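Long-range contact in hypothetical protein, IPT/TIG domain protein (Bacteroides ovatus, PDB 4HW6), which is of unknown function but, as a putative carbohydrate-binding protein joining an IPT/TIG domain to a six-bladed beta-propeller, probably assists nutrient binding: residues Val127-Asn140 and Asp162-Ile176. Sequence-based numbering, arbitrary orientation. Where two conformers were deposited one is given.
Sequences VLAGPFDDCGAFDN and DAFRHVDFVNQYVDI
The guanidinium of Arg-165 lies between Phe-138 CE1 over one face and Ile-176 CG1 of its own hairpin over the other. Phe-138 turns its ring edge, not its face, to this charge, Phe-138 CD1 standing 3.6 Å from Arg-165 NH1 with the planes 81° apart. The Phe-132 ring receives Gln-172 CA on one face, a CH-pi contact, while its CZ edge points at the face of Phe-169 in a T-shaped pair with centroids 5.8 Å apart. The Gly-130 carbonyl, C and O, lies over one face of the Tyr-173 ring, whose edge meets Asp-175 OD1.

Bends at chi2 and chi3 (-60° and -61°) fold the arginine across strand 173-177 toward the loop, where its NE and NH2 donate to backbone carbonyls and NH1 to a water. Arg-165 NH2 bonds to Leu-128 O at 2.8 Å, from above the carbonyl plane. The same nitrogen also donates to Val-174 O, and NE turns to Asp-175 O. Val-174 O is thus gripped from opposite faces, by Arg-165 NH2 and by Gly-130 N. The water accepts from Leu-128 N and from Arg-165 NH1 (2.9 Å), linking the loop to the same side chain.

The short strand 130-131 pairs antiparallel with 173-177, the nearly straight bond from Val-174 N to Gly-130 O (2.7 Å) being followed by Phe-132 N to Gln-172 O. Val-174 CG2 packs against Phe-132 CD1 and Cys-135 SG.

Within the propeller, 130-131 is an outermost strand of a five-stranded antiparallel sheet that continues through 164-168 and 154-158 to 143-146. Leu-115 of neighbouring strand 109-115 packs against Phe-132, Phe-138, Val-167 and Val-174, joining this sheet to the next.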
loop_
_atom_site.group_PDB
_atom_site.type_symbol
_atom_site.label_atom_id
_atom_site.label_comp_id
_atom_site.label_asym_id
_atom_site.label_seq_id
_atom_site.Cartn_x
_atom_site.Cartn_y
_atom_site.Cartn_z
ATOM N N VAL A 127 -16.864 -7.104 16.343
ATOM C CA VAL A 127 -15.433 -7.303 16.377
ATOM C C VAL A 127 -15.139 -8.787 16.660
ATOM O O VAL A 127 -15.476 -9.314 17.715
ATOM C CB VAL A 127 -14.757 -6.380 17.399
ATOM C CG1 VAL A 127 -13.287 -6.740 17.571
ATOM C CG2 VAL A 127 -14.927 -4.915 16.999
ATOM N N LEU A 128 -14.529 -9.458 15.690
ATOM C CA LEU A 128 -14.190 -10.871 15.809
ATOM C C LEU A 128 -13.120 -11.294 14.823
ATOM O O LEU A 128 -12.949 -10.683 13.761
ATOM C CB LEU A 128 -15.392 -11.770 15.578
ATOM C CG LEU A 128 -16.021 -11.813 14.179
ATOM C CD1 LEU A 128 -16.762 -13.122 13.955
ATOM C CD2 LEU A 128 -16.980 -10.667 14.008
ATOM N N ALA A 129 -12.405 -12.352 15.208
ATOM C CA ALA A 129 -11.518 -13.066 14.303
ATOM C C ALA A 129 -12.396 -13.887 13.358
ATOM O O ALA A 129 -13.376 -14.507 13.773
ATOM C CB ALA A 129 -10.594 -13.993 15.082
ATOM N N GLY A 130 -12.042 -13.879 12.087
ATOM C CA GLY A 130 -12.725 -14.698 11.121
ATOM C C GLY A 130 -12.114 -14.644 9.725
ATOM O O GLY A 130 -11.148 -13.918 9.487
ATOM N N PRO A 131 -12.713 -15.399 8.800
ATOM C CA PRO A 131 -12.366 -15.382 7.382
ATOM C C PRO A 131 -12.464 -13.993 6.796
ATOM O O PRO A 131 -13.232 -13.167 7.298
ATOM C CB PRO A 131 -13.431 -16.285 6.734
ATOM C CG PRO A 131 -13.950 -17.140 7.834
ATOM C CD PRO A 131 -13.821 -16.327 9.090
ATOM N N PHE A 132 -11.726 -13.752 5.713
ATOM C CA PHE A 132 -11.785 -12.482 4.991
ATOM C C PHE A 132 -13.232 -12.021 4.744
ATOM O O PHE A 132 -13.541 -10.842 4.893
ATOM C CB PHE A 132 -11.071 -12.597 3.625
ATOM C CG PHE A 132 -9.568 -12.417 3.671
ATOM C CD1 PHE A 132 -8.843 -12.470 4.861
ATOM C CD2 PHE A 132 -8.873 -12.202 2.489
ATOM C CE1 PHE A 132 -7.467 -12.297 4.861
ATOM C CE2 PHE A 132 -7.508 -12.030 2.497
ATOM C CZ PHE A 132 -6.804 -12.081 3.680
ATOM N N ASP A 133 -14.082 -12.954 4.341
ATOM C CA ASP A 133 -15.489 -12.663 4.034
ATOM C C ASP A 133 -16.421 -12.477 5.247
ATOM O O ASP A 133 -17.573 -12.088 5.068
ATOM C CB ASP A 133 -16.057 -13.761 3.136
ATOM C CG ASP A 133 -17.376 -13.358 2.486
ATOM O OD1 ASP A 133 -17.433 -12.249 1.906
ATOM O OD2 ASP A 133 -18.345 -14.139 2.582
ATOM N N ASP A 134 -15.934 -12.736 6.458
ATOM C CA ASP A 134 -16.802 -12.813 7.647
ATOM C C ASP A 134 -15.969 -12.572 8.922
ATOM O O ASP A 134 -15.778 -13.463 9.766
ATOM C CB ASP A 134 -17.489 -14.180 7.674
ATOM C CG ASP A 134 -18.795 -14.183 8.467
ATOM O OD1 ASP A 134 -19.100 -13.211 9.177
ATOM O OD2 ASP A 134 -19.516 -15.194 8.392
ATOM N N CYS A 135 -15.450 -11.367 9.037
ATOM C CA CYS A 135 -14.548 -11.025 10.137
ATOM C C CYS A 135 -14.965 -9.677 10.721
ATOM O O CYS A 135 -14.116 -8.898 11.153
ATOM C CB CYS A 135 -13.099 -10.956 9.646
ATOM S SG CYS A 135 -12.802 -9.752 8.317
ATOM N N GLY A 136 -16.271 -9.406 10.714
ATOM C CA GLY A 136 -16.773 -8.153 11.284
ATOM C C GLY A 136 -16.172 -6.935 10.628
ATOM O O GLY A 136 -15.931 -6.946 9.413
ATOM N N ALA A 137 -15.919 -5.897 11.435
ATOM C CA ALA A 137 -15.170 -4.732 11.027
ATOM C C ALA A 137 -14.203 -4.317 12.143
ATOM O O ALA A 137 -14.128 -4.962 13.206
ATOM C CB ALA A 137 -16.107 -3.576 10.605
ATOM N N PHE A 138 -13.455 -3.254 11.893
ATOM C CA PHE A 138 -12.257 -2.953 12.675
ATOM C C PHE A 138 -12.358 -1.658 13.475
ATOM O O PHE A 138 -12.649 -0.599 12.914
ATOM C CB PHE A 138 -11.065 -2.930 11.726
ATOM C CG PHE A 138 -11.005 -4.156 10.865
ATOM C CD1 PHE A 138 -10.947 -5.409 11.461
ATOM C CD2 PHE A 138 -11.094 -4.073 9.490
ATOM C CE1 PHE A 138 -10.931 -6.555 10.690
ATOM C CE2 PHE A 138 -11.068 -5.212 8.716
ATOM C CZ PHE A 138 -11.008 -6.461 9.320
ATOM N N ASP A 139 -12.068 -1.744 14.769
ATOM C CA ASP A 139 -12.165 -0.578 15.665
ATOM C C ASP A 139 -11.139 0.497 15.382
ATOM O O ASP A 139 -11.461 1.673 15.447
ATOM C CB ASP A 139 -12.065 -0.985 17.139
ATOM C CG ASP A 139 -13.334 -1.617 17.673
ATOM O OD1 ASP A 139 -14.458 -1.364 17.147
ATOM O OD2 ASP A 139 -13.200 -2.369 18.659
ATOM N N ASN A 140 -9.897 0.119 15.091
ATOM C CA ASN A 140 -8.826 1.107 14.973
ATOM C C ASN A 140 -7.652 0.554 14.201
ATOM O O ASN A 140 -6.852 -0.232 14.739
ATOM C CB ASN A 140 -8.380 1.540 16.371
ATOM C CG ASN A 140 -7.441 2.733 16.360
ATOM O OD1 ASN A 140 -7.101 3.260 15.308
ATOM N ND2 ASN A 140 -7.044 3.177 17.550
ATOM N N ASP A 162 -7.486 -0.606 21.101
ATOM C CA ASP A 162 -8.332 -1.620 20.471
ATOM C C ASP A 162 -7.491 -2.811 19.983
ATOM O O ASP A 162 -6.304 -2.928 20.328
ATOM C CB ASP A 162 -9.168 -0.977 19.354
ATOM C CG ASP A 162 -9.965 0.263 19.859
ATOM O OD1 ASP A 162 -10.658 0.145 20.864
ATOM O OD2 ASP A 162 -9.868 1.343 19.238
ATOM N N ALA A 163 -8.117 -3.732 19.255
ATOM C CA ALA A 163 -7.448 -4.979 18.908
ATOM C C ALA A 163 -6.305 -4.787 17.924
ATOM O O ALA A 163 -6.377 -3.980 16.990
ATOM C CB ALA A 163 -8.429 -6.000 18.338
ATOM N N PHE A 164 -5.285 -5.600 18.162
ATOM C CA PHE A 164 -4.165 -5.853 17.267
ATOM C C PHE A 164 -4.614 -6.946 16.289
ATOM O O PHE A 164 -5.107 -7.997 16.714
ATOM C CB PHE A 164 -3.032 -6.366 18.137
ATOM C CG PHE A 164 -1.687 -6.374 17.479
ATOM C CD1 PHE A 164 -1.419 -7.195 16.402
ATOM C CD2 PHE A 164 -0.676 -5.597 17.990
ATOM C CE1 PHE A 164 -0.157 -7.211 15.833
ATOM C CE2 PHE A 164 0.588 -5.609 17.424
ATOM C CZ PHE A 164 0.841 -6.418 16.346
ATOM N N ARG A 165 -4.490 -6.697 15.000
ATOM C CA ARG A 165 -5.010 -7.661 14.014
ATOM C C ARG A 165 -3.918 -8.233 13.119
ATOM O O ARG A 165 -2.859 -7.614 12.921
ATOM C CB ARG A 165 -6.098 -7.019 13.136
ATOM C CG ARG A 165 -7.247 -6.361 13.904
ATOM C CD ARG A 165 -8.005 -7.326 14.787
ATOM N NE ARG A 165 -8.643 -8.417 14.045
ATOM C CZ ARG A 165 -9.961 -8.545 13.832
ATOM N NH1 ARG A 165 -10.832 -7.638 14.272
ATOM N NH2 ARG A 165 -10.413 -9.584 13.141
ATOM N N HIS A 166 -4.209 -9.411 12.588
ATOM C CA HIS A 166 -3.283 -10.142 11.699
ATOM C C HIS A 166 -4.054 -10.632 10.480
ATOM O O HIS A 166 -4.920 -11.500 10.601
ATOM C CB HIS A 166 -2.689 -11.307 12.448
ATOM C CG HIS A 166 -1.934 -12.275 11.592
ATOM N ND1 HIS A 166 -1.820 -13.608 11.919
ATOM C CD2 HIS A 166 -1.262 -12.114 10.427
ATOM C CE1 HIS A 166 -1.105 -14.229 10.992
ATOM N NE2 HIS A 166 -0.758 -13.348 10.069
ATOM N N VAL A 167 -3.711 -10.079 9.328
ATOM C CA VAL A 167 -4.269 -10.492 8.069
ATOM C C VAL A 167 -3.356 -11.583 7.502
ATOM O O VAL A 167 -2.195 -11.323 7.179
ATOM C CB VAL A 167 -4.391 -9.322 7.078
ATOM C CG1 VAL A 167 -4.950 -9.808 5.762
ATOM C CG2 VAL A 167 -5.263 -8.188 7.642
ATOM N N ASP A 168 -3.898 -12.790 7.394
ATOM C CA ASP A 168 -3.198 -13.991 6.920
ATOM C C ASP A 168 -3.700 -14.310 5.518
ATOM O O ASP A 168 -4.791 -14.855 5.342
ATOM C CB ASP A 168 -3.497 -15.128 7.896
ATOM C CG ASP A 168 -2.887 -16.466 7.504
ATOM O OD1 ASP A 168 -2.408 -16.662 6.366
ATOM O OD2 ASP A 168 -2.943 -17.360 8.362
ATOM N N PHE A 169 -2.902 -13.993 4.506
ATOM C CA PHE A 169 -3.349 -14.153 3.117
ATOM C C PHE A 169 -3.436 -15.613 2.676
ATOM O O PHE A 169 -4.277 -15.965 1.844
ATOM C CB PHE A 169 -2.445 -13.354 2.167
ATOM C CG PHE A 169 -2.665 -11.867 2.209
ATOM C CD1 PHE A 169 -2.060 -11.084 3.181
ATOM C CD2 PHE A 169 -3.474 -11.237 1.274
ATOM C CE1 PHE A 169 -2.244 -9.712 3.233
ATOM C CE2 PHE A 169 -3.644 -9.859 1.309
ATOM C CZ PHE A 169 -3.042 -9.087 2.292
ATOM N N VAL A 170 -2.563 -16.468 3.219
ATOM C CA VAL A 170 -2.527 -17.877 2.817
ATOM C C VAL A 170 -3.836 -18.542 3.255
ATOM O O VAL A 170 -4.460 -19.264 2.485
ATOM C CB VAL A 170 -1.310 -18.614 3.422
ATOM C CG1 VAL A 170 -1.427 -20.137 3.285
ATOM C CG2 VAL A 170 -0.024 -18.111 2.772
ATOM N N ASN A 171 -4.250 -18.273 4.491
ATOM C CA ASN A 171 -5.484 -18.852 5.028
ATOM C C ASN A 171 -6.718 -17.955 4.864
ATOM O O ASN A 171 -7.822 -18.352 5.243
ATOM C CB ASN A 171 -5.270 -19.217 6.485
ATOM C CG ASN A 171 -4.202 -20.261 6.641
ATOM O OD1 ASN A 171 -4.296 -21.305 6.025
ATOM N ND2 ASN A 171 -3.142 -19.954 7.394
ATOM N N GLN A 172 -6.523 -16.769 4.291
ATOM C CA GLN A 172 -7.610 -15.822 4.073
ATOM C C GLN A 172 -8.391 -15.626 5.382
ATOM O O GLN A 172 -9.601 -15.816 5.443
ATOM C CB GLN A 172 -8.502 -16.307 2.933
ATOM C CG GLN A 172 -7.749 -16.517 1.626
ATOM C CD GLN A 172 -7.606 -15.233 0.837
ATOM O OE1 GLN A 172 -8.598 -14.691 0.353
ATOM N NE2 GLN A 172 -6.370 -14.748 0.682
ATOM N N TYR A 173 -7.661 -15.236 6.426
ATOM C CA TYR A 173 -8.208 -15.118 7.777
ATOM C C TYR A 173 -7.677 -13.856 8.430
ATOM O O TYR A 173 -6.526 -13.492 8.208
ATOM C CB TYR A 173 -7.790 -16.335 8.593
ATOM C CG TYR A 173 -8.580 -16.520 9.868
ATOM C CD1 TYR A 173 -9.789 -17.200 9.852
ATOM C CD2 TYR A 173 -8.111 -16.031 11.098
ATOM C CE1 TYR A 173 -10.521 -17.403 11.020
ATOM C CE2 TYR A 173 -8.844 -16.236 12.267
ATOM C CZ TYR A 173 -10.043 -16.909 12.214
ATOM O OH TYR A 173 -10.785 -17.094 13.356
ATOM N N VAL A 174 -8.522 -13.178 9.207
ATOM C CA VAL A 174 -8.105 -11.988 9.955
ATOM C C VAL A 174 -8.233 -12.278 11.442
ATOM O O VAL A 174 -9.324 -12.248 11.987
ATOM C CB VAL A 174 -8.904 -10.709 9.621
ATOM C CG1 VAL A 174 -8.251 -9.499 10.302
ATOM C CG2 VAL A 174 -8.988 -10.482 8.102
ATOM N N ASP A 175 -7.098 -12.551 12.084
ATOM C CA ASP A 175 -7.082 -12.927 13.484
ATOM C C ASP A 175 -6.966 -11.697 14.372
ATOM O O ASP A 175 -6.674 -10.592 13.923
ATOM C CB ASP A 175 -5.901 -13.863 13.760
ATOM C CG ASP A 175 -6.162 -14.846 14.895
ATOM O OD1 ASP A 175 -7.230 -14.807 15.552
ATOM O OD2 ASP A 175 -5.269 -15.683 15.123
ATOM N N ILE A 176 -7.237 -11.913 15.643
ATOM C CA ILE A 176 -6.947 -10.957 16.718
ATOM C C ILE A 176 -5.779 -11.513 17.515
ATOM O O ILE A 176 -5.823 -12.663 17.998
ATOM C CB ILE A 176 -8.142 -10.798 17.674
ATOM C CG1 ILE A 176 -9.334 -10.187 16.921
ATOM C CG2 ILE A 176 -7.741 -9.922 18.891
ATOM C CD1 ILE A 176 -10.632 -10.162 17.702
HETATM O O HOH W 1 -13.573 -7.632 13.460
HETATM O O HOH W 2 -10.980 -4.032 18.563
HETATM O O HOH W 3 -8.466 -2.877 14.930
#